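Local coordinates for protein catechol 1,2 dioxygenase (Acinetobacter radioresistens, PDB 2XSU) that probably catalyses the intradiol ring cleavage of catechol by molecular oxygen to cis,cis-muconate at a ferric iron centre, working as a homodimer, at residues A[154-160]-A[226-232]; A[63-67]-A[208-212]; A[133-137]-A[194-198]. The protein carries 1 engineered substitution. All coordinates share one frame; numbering follows the deposited sequence.

Contact 1 (A[154-160]-A[226-232]); sequences AKVEVWH and VHYFVSA. With FE (Fe (III) ion), chain B.
The indole of Trp159 lies flat against His227: CB of His227 sits over the six-membered ring of the indole, 3.3 Å from Trp159 CE2, and the imidazole continues across the five-membered ring as an offset stack with planes only 8° apart. Trp159 NE1 therefore hangs over one imidazole face, displaced to its rim, while the carbonyl oxygen of Trp159 meets the imidazole edge in plane. Farther along, Phe229 offers a face to the indole; Phe229 CE2 lies 3.8 Å from Trp159 CH2 and the rings are inclined at 47°. A chi1 of 67° puts Trp159 CG between its own backbone N and carbonyl carbon, folding the indole over the neighbouring strand. Through the sheet, on the side of Val156, Val158 and Tyr228, Val158 CG1 stands over the centre of the tyrosine ring, 3.7 Å from the centroid. A water donates to Glu157 OE2 and to Lys155 O and accepts from Ser231 OG, while Glu157 OE1 is hydrogen-bonded to Tyr112 OH. Six backbone hydrogen bonds, among them one of 2.8 Å from Glu157 N to Phe229 O, hold the antiparallel pair. His227 NE2 binds the iron at 2.1 Å, alongside Tyr167, Tyr201, His225 and a water. The stacked indole, with the iron bond, probably helps to set the imidazole's tilt; this strand pair presents one ligand of the two-tyrosine, two-histidine ferric site of intradiol dioxygenases.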
loop_
_atom_site.group_PDB
_atom_site.type_symbol
_atom_site.label_atom_id
_atom_site.label_comp_id
_atom_site.label_asym_id
_atom_site.label_seq_id
_atom_site.Cartn_x
_atom_site.Cartn_y
_atom_site.Cartn_z
ATOM N N ALA A 154 15.426 33.677 -10.650
ATOM C CA ALA A 154 15.339 32.259 -10.310
ATOM C C ALA A 154 14.424 32.086 -9.102
ATOM O O ALA A 154 14.459 32.900 -8.169
ATOM C CB ALA A 154 16.719 31.698 -10.025
ATOM N N LYS A 155 13.604 31.041 -9.133
ATOM C CA LYS A 155 12.639 30.755 -8.072
ATOM C C LYS A 155 13.272 29.822 -7.033
ATOM O O LYS A 155 13.500 28.647 -7.328
ATOM C CB LYS A 155 11.425 30.100 -8.711
ATOM C CG LYS A 155 10.232 29.988 -7.847
ATOM C CD LYS A 155 9.029 29.583 -8.690
ATOM C CE LYS A 155 7.836 29.229 -7.825
ATOM N NZ LYS A 155 6.588 28.994 -8.626
ATOM N N VAL A 156 13.558 30.346 -5.837
ATOM C CA VAL A 156 14.196 29.563 -4.762
ATOM C C VAL A 156 13.110 29.223 -3.756
ATOM O O VAL A 156 12.618 30.109 -3.033
ATOM C CB VAL A 156 15.349 30.346 -4.098
ATOM C CG1 VAL A 156 15.984 29.498 -2.953
ATOM C CG2 VAL A 156 16.404 30.715 -5.156
ATOM N N GLU A 157 12.697 27.949 -3.711
ATOM C CA GLU A 157 11.652 27.528 -2.797
ATOM C C GLU A 157 12.281 26.797 -1.649
ATOM O O GLU A 157 13.017 25.844 -1.882
ATOM C CB GLU A 157 10.652 26.605 -3.505
ATOM C CG GLU A 157 9.973 27.264 -4.691
ATOM C CD GLU A 157 8.912 26.364 -5.274
ATOM O OE1 GLU A 157 7.903 26.111 -4.581
ATOM O OE2 GLU A 157 9.091 25.936 -6.456
ATOM N N VAL A 158 12.016 27.261 -0.420
ATOM C CA VAL A 158 12.620 26.656 0.792
ATOM C C VAL A 158 11.549 26.246 1.792
ATOM O O VAL A 158 10.515 26.930 1.958
ATOM C CB VAL A 158 13.681 27.598 1.449
ATOM C CG1 VAL A 158 14.964 27.604 0.633
ATOM C CG2 VAL A 158 13.146 29.011 1.535
ATOM N N TRP A 159 11.763 25.096 2.424
ATOM C CA TRP A 159 10.931 24.688 3.549
ATOM C C TRP A 159 11.757 23.901 4.553
ATOM O O TRP A 159 12.691 23.184 4.177
ATOM C CB TRP A 159 9.650 23.932 3.080
ATOM C CG TRP A 159 9.833 22.530 2.407
ATOM C CD1 TRP A 159 9.547 21.318 2.970
ATOM C CD2 TRP A 159 10.266 22.259 1.053
ATOM N NE1 TRP A 159 9.806 20.300 2.057
ATOM C CE2 TRP A 159 10.240 20.848 0.877
ATOM C CE3 TRP A 159 10.699 23.067 -0.011
ATOM C CZ2 TRP A 159 10.645 20.225 -0.331
ATOM C CZ3 TRP A 159 11.098 22.466 -1.217
ATOM C CH2 TRP A 159 11.062 21.034 -1.365
ATOM N N HIS A 160 11.416 24.040 5.827
ATOM C CA HIS A 160 12.160 23.329 6.889
ATOM C C HIS A 160 11.344 23.240 8.192
ATOM O O HIS A 160 10.273 23.881 8.313
ATOM C CB HIS A 160 13.554 23.962 7.107
ATOM C CG HIS A 160 13.554 25.311 7.768
ATOM N ND1 HIS A 160 13.326 25.495 9.123
ATOM C CD2 HIS A 160 13.827 26.540 7.259
ATOM C CE1 HIS A 160 13.435 26.789 9.406
ATOM N NE2 HIS A 160 13.754 27.439 8.298
ATOM N N VAL A 226 17.575 21.945 5.411
ATOM C CA VAL A 226 16.618 22.850 4.755
ATOM C C VAL A 226 16.441 22.361 3.316
ATOM O O VAL A 226 17.427 22.115 2.596
ATOM C CB VAL A 226 17.153 24.323 4.774
ATOM C CG1 VAL A 226 16.224 25.266 3.962
ATOM C CG2 VAL A 226 17.304 24.824 6.237
ATOM N N HIS A 227 15.182 22.215 2.893
ATOM C CA HIS A 227 14.861 21.733 1.552
ATOM C C HIS A 227 14.853 22.876 0.538
ATOM O O HIS A 227 14.443 23.995 0.875
ATOM C CB HIS A 227 13.424 21.169 1.589
ATOM C CG HIS A 227 13.269 19.920 2.390
ATOM N ND1 HIS A 227 13.532 18.679 1.854
ATOM C CD2 HIS A 227 12.835 19.693 3.665
ATOM C CE1 HIS A 227 13.288 17.742 2.764
ATOM N NE2 HIS A 227 12.893 18.331 3.880
ATOM N N TYR A 228 15.207 22.561 -0.713
ATOM C CA TYR A 228 15.172 23.509 -1.829
ATOM C C TYR A 228 14.570 22.910 -3.095
ATOM O O TYR A 228 14.940 21.802 -3.484
ATOM C CB TYR A 228 16.596 23.918 -2.212
ATOM C CG TYR A 228 17.284 24.900 -1.327
ATOM C CD1 TYR A 228 17.726 24.528 -0.052
ATOM C CD2 TYR A 228 17.561 26.209 -1.783
ATOM C CE1 TYR A 228 18.381 25.446 0.768
ATOM C CE2 TYR A 228 18.244 27.130 -0.969
ATOM C CZ TYR A 228 18.647 26.725 0.308
ATOM O OH TYR A 228 19.297 27.590 1.139
ATOM N N PHE A 229 13.656 23.651 -3.739
ATOM C CA PHE A 229 13.489 23.560 -5.209
ATOM C C PHE A 229 14.087 24.838 -5.802
ATOM O O PHE A 229 13.784 25.935 -5.315
ATOM C CB PHE A 229 12.018 23.555 -5.660
ATOM C CG PHE A 229 11.246 22.290 -5.381
ATOM C CD1 PHE A 229 11.767 21.025 -5.706
ATOM C CD2 PHE A 229 9.953 22.359 -4.848
ATOM C CE1 PHE A 229 11.026 19.853 -5.474
ATOM C CE2 PHE A 229 9.215 21.201 -4.629
ATOM C CZ PHE A 229 9.753 19.937 -4.929
ATOM N N VAL A 230 14.909 24.723 -6.849
ATOM C CA VAL A 230 15.413 25.914 -7.553
ATOM C C VAL A 230 15.087 25.748 -9.029
ATOM O O VAL A 230 15.386 24.727 -9.623
ATOM C CB VAL A 230 16.922 26.170 -7.319
ATOM C CG1 VAL A 230 17.348 27.554 -7.943
ATOM C CG2 VAL A 230 17.258 26.145 -5.796
ATOM N N SER A 231 14.455 26.758 -9.624
ATOM C CA SER A 231 14.089 26.669 -11.048
ATOM C C SER A 231 14.272 28.031 -11.705
ATOM O O SER A 231 14.195 29.046 -11.020
ATOM C CB SER A 231 12.645 26.173 -11.211
ATOM O OG SER A 231 11.684 27.027 -10.589
ATOM N N ALA A 232 14.495 28.033 -13.028
ATOM C CA ALA A 232 14.631 29.281 -13.795
ATOM C C ALA A 232 14.472 28.982 -15.279
ATOM O O ALA A 232 14.888 27.919 -15.733
ATOM C CB ALA A 232 15.961 29.911 -13.545
HETATM FE FE FE B . 12.606 17.473 5.761
HETATM O O HOH W 1 11.600 26.434 -7.921
HETATM O O HOH W 2 11.222 16.020 5.004
#

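Contact 2 (A[63-67]-A[208-212]); sequences YLTDA and TTQAL. With PIE (1,2-diacyl-sn-glycero-3-phosphoinositol), chain C.
With chi1 at 177°, Tyr63 swings CG anti to its backbone N, and the phenol runs out from helix 54-69 until OH stands 2.8 Å from Thr208 O. The chi1 of 53° in Thr208 sets OG1 against Ala67, 3.4 Å from its CA, and leaves CG2 beside the backbone of Asp66 and Ala67, 3.7 Å from Asp66 C. The Tyr63 hydroxyl donates to the Thr208 carbonyl from well above its plane, 69° out, although that oxygen lies in the plane of the phenol at its edge. On the opposite face of the carbonyl, Leu212 N makes the helical bond, so two donors grip one buried oxygen. Leu212, its side chain crossing that of Tyr63 at about a right angle, brings CB to 3.8 Å from Tyr63 CZ. A water ties the groups together: it donates to Tyr63 OH and Thr209 OG1, and is hydrogen-bonded to Thr208 OG1. Glu72 is hydrogen-bonded to Thr209 OG1 and Thr208 N through its two carboxylate oxygens, while Asp66 forms a salt bridge with Arg308 of the second subunit. The phospholipid closes in: its ester carbonyl oxygen O32 is 3.5 Å from Tyr63 CD1, and phosphate oxygen O13 is 3.2 Å from Ala211 CB. Here a helix of the N-terminal family region meets one of the catalytic region, their local axes 10.4 Å apart, forming part of the phospholipid pocket wall at the dimer interface.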
loop_
_atom_site.group_PDB
_atom_site.type_symbol
_atom_site.label_atom_id
_atom_site.label_comp_id
_atom_site.label_asym_id
_atom_site.label_seq_id
_atom_site.Cartn_x
_atom_site.Cartn_y
_atom_site.Cartn_z
ATOM N N TYR A 63 -0.441 -4.019 6.949
ATOM C CA TYR A 63 0.574 -2.976 7.182
ATOM C C TYR A 63 0.492 -1.876 6.118
ATOM O O TYR A 63 0.440 -0.678 6.480
ATOM C CB TYR A 63 1.986 -3.571 7.199
ATOM C CG TYR A 63 3.034 -2.486 7.362
ATOM C CD1 TYR A 63 3.302 -1.942 8.618
ATOM C CD2 TYR A 63 3.722 -1.993 6.250
ATOM C CE1 TYR A 63 4.232 -0.894 8.771
ATOM C CE2 TYR A 63 4.645 -0.950 6.383
ATOM C CZ TYR A 63 4.886 -0.415 7.652
ATOM O OH TYR A 63 5.805 0.609 7.762
ATOM N N LEU A 64 0.464 -2.267 4.835
ATOM C CA LEU A 64 0.375 -1.271 3.750
ATOM C C LEU A 64 -0.900 -0.447 3.831
ATOM O O LEU A 64 -0.854 0.769 3.605
ATOM C CB LEU A 64 0.550 -1.898 2.365
ATOM C CG LEU A 64 1.975 -2.445 2.145
ATOM C CD1 LEU A 64 2.056 -3.139 0.813
ATOM C CD2 LEU A 64 3.072 -1.340 2.231
ATOM N N THR A 65 -2.024 -1.094 4.173
ATOM C CA THR A 65 -3.289 -0.380 4.396
ATOM C C THR A 65 -3.135 0.674 5.520
ATOM O O THR A 65 -3.494 1.858 5.339
ATOM C CB THR A 65 -4.409 -1.371 4.780
ATOM O OG1 THR A 65 -4.675 -2.239 3.658
ATOM C CG2 THR A 65 -5.694 -0.618 5.155
ATOM N N ASP A 66 -2.571 0.258 6.646
ATOM C CA ASP A 66 -2.372 1.160 7.805
ATOM C C ASP A 66 -1.445 2.326 7.455
ATOM O O ASP A 66 -1.718 3.471 7.851
ATOM C CB ASP A 66 -1.790 0.410 8.997
ATOM C CG ASP A 66 -2.766 -0.596 9.598
ATOM O OD1 ASP A 66 -3.949 -0.576 9.221
ATOM O OD2 ASP A 66 -2.298 -1.400 10.432
ATOM N N ALA A 67 -0.375 2.014 6.713
ATOM C CA ALA A 67 0.583 3.031 6.264
ATOM C C ALA A 67 -0.085 4.083 5.381
ATOM O O ALA A 67 0.156 5.286 5.559
ATOM C CB ALA A 67 1.793 2.382 5.546
ATOM N N THR A 208 3.374 3.990 11.517
ATOM C CA THR A 208 3.696 2.771 10.793
ATOM C C THR A 208 5.156 2.653 10.353
ATOM O O THR A 208 5.718 1.565 10.372
ATOM C CB THR A 208 2.783 2.583 9.546
ATOM O OG1 THR A 208 2.827 3.761 8.748
ATOM C CG2 THR A 208 1.316 2.331 9.980
ATOM N N THR A 209 5.771 3.775 9.970
ATOM C CA THR A 209 7.157 3.722 9.526
ATOM C C THR A 209 8.093 3.299 10.675
ATOM O O THR A 209 8.893 2.356 10.528
ATOM C CB THR A 209 7.605 5.056 8.848
ATOM O OG1 THR A 209 6.669 5.387 7.802
ATOM C CG2 THR A 209 8.991 4.874 8.236
ATOM N N GLN A 210 7.938 3.944 11.834
ATOM C CA GLN A 210 8.743 3.581 12.997
ATOM C C GLN A 210 8.453 2.155 13.462
ATOM O O GLN A 210 9.365 1.445 13.877
ATOM C CB GLN A 210 8.571 4.595 14.136
ATOM C CG GLN A 210 9.687 4.464 15.198
ATOM C CD GLN A 210 11.084 4.684 14.618
ATOM O OE1 GLN A 210 11.346 5.732 14.050
ATOM N NE2 GLN A 210 11.974 3.689 14.738
ATOM N N ALA A 211 7.199 1.706 13.333
ATOM C CA ALA A 211 6.902 0.324 13.697
ATOM C C ALA A 211 7.750 -0.659 12.898
ATOM O O ALA A 211 8.282 -1.638 13.446
ATOM C CB ALA A 211 5.406 0.031 13.510
ATOM N N LEU A 212 7.870 -0.431 11.589
ATOM C CA LEU A 212 8.637 -1.333 10.765
ATOM C C LEU A 212 10.145 -1.146 11.035
ATOM O O LEU A 212 10.886 -2.132 11.176
ATOM C CB LEU A 212 8.283 -1.139 9.280
ATOM C CG LEU A 212 9.114 -1.978 8.306
ATOM C CD1 LEU A 212 8.985 -3.498 8.553
ATOM C CD2 LEU A 212 8.635 -1.681 6.882
HETATM P P PIE C . 3.615 -3.748 13.485
HETATM O O11 PIE C . 3.280 -4.939 14.252
HETATM O O12 PIE C . 4.621 -4.079 12.183
HETATM O O13 PIE C . 4.629 -2.850 14.578
HETATM O O14 PIE C . 2.600 -2.726 13.201
HETATM C C1 PIE C . 4.473 -5.864 13.944
HETATM C C2 PIE C . 3.892 -6.687 12.774
HETATM C C3 PIE C . 4.847 -6.455 11.597
HETATM O O31 PIE C . 4.184 -6.415 10.316
HETATM O O32 PIE C . 5.287 -4.669 9.431
HETATM C C31 PIE C . 4.991 -5.860 9.366
HETATM C C32 PIE C . 5.517 -6.724 8.220
HETATM C C33 PIE C . 5.028 -6.197 6.873
HETATM C C34 PIE C . 6.115 -5.395 6.160
HETATM C C35 PIE C . 6.087 -5.678 4.659
HETATM C C36 PIE C . 6.303 -4.404 3.846
HETATM C C37 PIE C . 7.757 -4.309 3.388
HETATM C C38 PIE C . 7.866 -3.517 2.087
HETATM C C39 PIE C . 8.953 -3.953 1.336
HETATM C C40 PIE C . 9.055 -3.755 -0.041
HETATM C C41 PIE C . 8.083 -3.096 -0.783
HETATM C C42 PIE C . 8.564 -1.701 -1.202
HETATM O O21 PIE C . 3.679 -8.130 13.064
HETATM O O22 PIE C . 5.499 -8.660 14.317
HETATM C C21 PIE C . 4.767 -8.924 13.363
HETATM C C22 PIE C . 5.065 -10.216 12.579
HETATM C C23 PIE C . 4.751 -10.238 11.082
HETATM C C24 PIE C . 5.085 -11.611 10.481
HETATM C C25 PIE C . 6.118 -11.498 9.356
HETATM C C26 PIE C . 5.499 -10.850 8.118
HETATM C C27 PIE C . 6.484 -10.824 6.954
HETATM C C28 PIE C . 6.087 -9.763 5.924
HETATM C C29 PIE C . 5.233 -10.371 4.812
HETATM C C47 PIE C . 5.038 -9.400 3.647
HETATM C C48 PIE C . 4.156 -10.043 2.579
HETATM C C49 PIE C . 4.361 -9.384 1.214
HETATM C C50 PIE C . 3.040 -9.201 0.459
HETATM C C51 PIE C . 2.467 -7.782 0.608
HETATM C "C1'" PIE C . 0.207 -0.656 15.099
HETATM C "C2'" PIE C . -0.765 -1.725 15.502
HETATM C "C3'" PIE C . 0.031 -2.985 15.887
HETATM C "C4'" PIE C . 0.910 -3.429 14.792
HETATM C "C5'" PIE C . 1.861 -2.312 14.341
HETATM C "C6'" PIE C . 1.039 -1.075 13.893
HETATM O "O1'" PIE C . -0.511 0.514 14.672
HETATM O "O2'" PIE C . -1.555 -1.340 16.614
HETATM O "O3'" PIE C . -0.861 -4.043 16.262
HETATM O "O4'" PIE C . 0.881 -4.614 14.024
HETATM O "O6'" PIE C . 1.940 -0.015 13.543
HETATM C C52 PIE C . 3.457 -6.672 0.213
HETATM C C53 PIE C . 3.468 -6.424 -1.295
HETATM C C54 PIE C . 2.139 -5.837 -1.781
HETATM C C55 PIE C . 2.371 -4.730 -2.813
HETATM C C43 PIE C . 8.111 -0.615 -0.214
HETATM C C44 PIE C . 7.508 0.596 -0.926
HETATM C C45 PIE C . 8.097 1.892 -0.369
HETATM C C46 PIE C . 7.014 2.724 0.304
HETATM O O HOH W 3 4.908 3.310 6.831
#

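Contact 3 (A[133-137]-A[194-198]); sequences KVDTL and LTTMP
Leu137 and Met197 cross at about a right angle, the thioether SD lying 4.0 Å from Leu137 CD1 and equally near CD2. The methionine chain doubles back (chi2 -64°) and also passes alongside Asp135, with CG 3.7 Å from Asp135 CB. Leu137 and Thr195, by contrast, run side by side on one face of the sheet, and Leu137 CD2 reaches on to the Pro198 ring at CD. The other crossing is between Val134 and Thr196: again close to a right angle, with Val134 CG1 only 3.5 Å from Thr196 CG2. A chi1 of 73° places that valine methyl between its backbone N and carbonyl carbon, facing the threonine. Thr136 and Leu194 meet at an oblique slant, methyl against methyl, Thr136 CG2 to Leu194 CD1 3.6 Å. The backbone ladder between them has three rungs. Thr195 N bonds to Leu137 O at 2.7 Å and Leu137 N to Thr195 O at 2.9 Å; Met197 N then closes on Asp135 O. Beyond the pair, Asp135 OD2 makes a salt bridge to Lys285, on the strand flanking the other side of 136-145. This is the end of an antiparallel strand pair in the beta-sandwich core of intradiol dioxygenases, where strand 190-196 runs out into the loop that holds Pro198, near the iron site.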
loop_
_atom_site.group_PDB
_atom_site.type_symbol
_atom_site.label_atom_id
_atom_site.label_comp_id
_atom_site.label_asym_id
_atom_site.label_seq_id
_atom_site.Cartn_x
_atom_site.Cartn_y
_atom_site.Cartn_z
ATOM N N LYS A 133 13.119 30.771 22.099
ATOM C CA LYS A 133 13.504 29.372 22.332
ATOM C C LYS A 133 14.307 28.692 21.234
ATOM O O LYS A 133 14.588 27.487 21.315
ATOM C CB LYS A 133 12.300 28.507 22.685
ATOM C CG LYS A 133 11.258 28.375 21.591
ATOM C CD LYS A 133 10.062 27.607 22.168
ATOM C CE LYS A 133 9.084 27.184 21.090
ATOM N NZ LYS A 133 7.912 26.410 21.660
ATOM N N VAL A 134 14.687 29.453 20.227
ATOM C CA VAL A 134 15.478 28.897 19.131
ATOM C C VAL A 134 16.384 29.986 18.571
ATOM O O VAL A 134 16.028 31.187 18.606
ATOM C CB VAL A 134 14.576 28.270 18.003
ATOM C CG1 VAL A 134 13.887 29.346 17.197
ATOM C CG2 VAL A 134 15.411 27.380 17.109
ATOM N N ASP A 135 17.544 29.564 18.055
ATOM C CA ASP A 135 18.489 30.491 17.405
ATOM C C ASP A 135 17.910 31.048 16.104
ATOM O O ASP A 135 17.242 30.327 15.335
ATOM C CB ASP A 135 19.820 29.806 17.053
ATOM C CG ASP A 135 20.645 29.421 18.270
ATOM O OD1 ASP A 135 20.421 29.964 19.368
ATOM O OD2 ASP A 135 21.567 28.604 18.086
ATOM N N THR A 136 18.164 32.334 15.878
ATOM C CA THR A 136 17.928 32.953 14.580
ATOM C C THR A 136 18.984 32.459 13.574
ATOM O O THR A 136 20.156 32.260 13.914
ATOM C CB THR A 136 18.042 34.486 14.711
ATOM O OG1 THR A 136 16.974 34.959 15.530
ATOM C CG2 THR A 136 17.930 35.146 13.373
ATOM N N LEU A 137 18.542 32.194 12.340
ATOM C CA LEU A 137 19.425 31.779 11.244
ATOM C C LEU A 137 19.182 32.667 10.037
ATOM O O LEU A 137 18.032 32.855 9.642
ATOM C CB LEU A 137 19.126 30.319 10.842
ATOM C CG LEU A 137 19.786 29.811 9.560
ATOM C CD1 LEU A 137 21.314 29.774 9.665
ATOM C CD2 LEU A 137 19.247 28.403 9.256
ATOM N N LEU A 194 15.694 35.051 6.235
ATOM C CA LEU A 194 15.781 35.215 7.694
ATOM C C LEU A 194 14.822 34.222 8.347
ATOM O O LEU A 194 13.607 34.228 8.116
ATOM C CB LEU A 194 15.465 36.680 8.100
ATOM C CG LEU A 194 15.346 36.962 9.613
ATOM C CD1 LEU A 194 16.636 36.651 10.381
ATOM C CD2 LEU A 194 14.895 38.431 9.843
ATOM N N THR A 195 15.375 33.315 9.153
ATOM C CA THR A 195 14.567 32.214 9.676
ATOM C C THR A 195 15.074 31.760 11.051
ATOM O O THR A 195 15.689 32.565 11.784
ATOM C CB THR A 195 14.516 31.053 8.618
ATOM O OG1 THR A 195 13.538 30.090 8.990
ATOM C CG2 THR A 195 15.884 30.399 8.391
ATOM N N THR A 196 14.780 30.506 11.400
ATOM C CA THR A 196 15.239 29.907 12.654
ATOM C C THR A 196 15.966 28.605 12.360
ATOM O O THR A 196 15.775 28.018 11.281
ATOM C CB THR A 196 14.097 29.657 13.640
ATOM O OG1 THR A 196 13.039 28.907 13.013
ATOM C CG2 THR A 196 13.534 30.995 14.125
ATOM N N MET A 197 16.854 28.203 13.273
ATOM C CA MET A 197 17.636 26.966 13.083
ATOM C C MET A 197 16.738 25.733 13.099
ATOM O O MET A 197 16.073 25.507 14.093
ATOM C CB MET A 197 18.660 26.838 14.221
ATOM C CG MET A 197 19.937 27.661 14.054
ATOM S SD MET A 197 20.961 27.184 12.645
ATOM C CE MET A 197 20.425 25.447 12.370
ATOM N N PRO A 198 16.683 24.947 11.989
ATOM C CA PRO A 198 15.924 23.697 12.072
ATOM C C PRO A 198 16.611 22.666 12.953
ATOM O O PRO A 198 17.839 22.635 13.039
ATOM C CB PRO A 198 15.916 23.197 10.627
ATOM C CG PRO A 198 17.162 23.708 10.049
ATOM C CD PRO A 198 17.327 25.109 10.676
#

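Contacts 1 and 3 belong to the same mixed sheet and touch: His160 NE2 of contact 1 lies 2.7 Å from Thr195 OG1 of contact 3, a probable hydrogen bond, and Val226 CG2 packs 4.0 Å from Pro198 CG. Their centres are 18 Å apart. Contact 1 supplies an iron ligand directly, whereas contact 3 comes near through Pro198, whose side chain is about 8 Å from the metal. Contact 2 stands apart, its centre 30 Å from that of contact 1 and 33 Å from that of contact 3. It borders the lipid, yet Thr209 is about 13 Å from the iron, side chain to ion, and helix 208-215 is followed in the chain by strand 221-231 of contact 1.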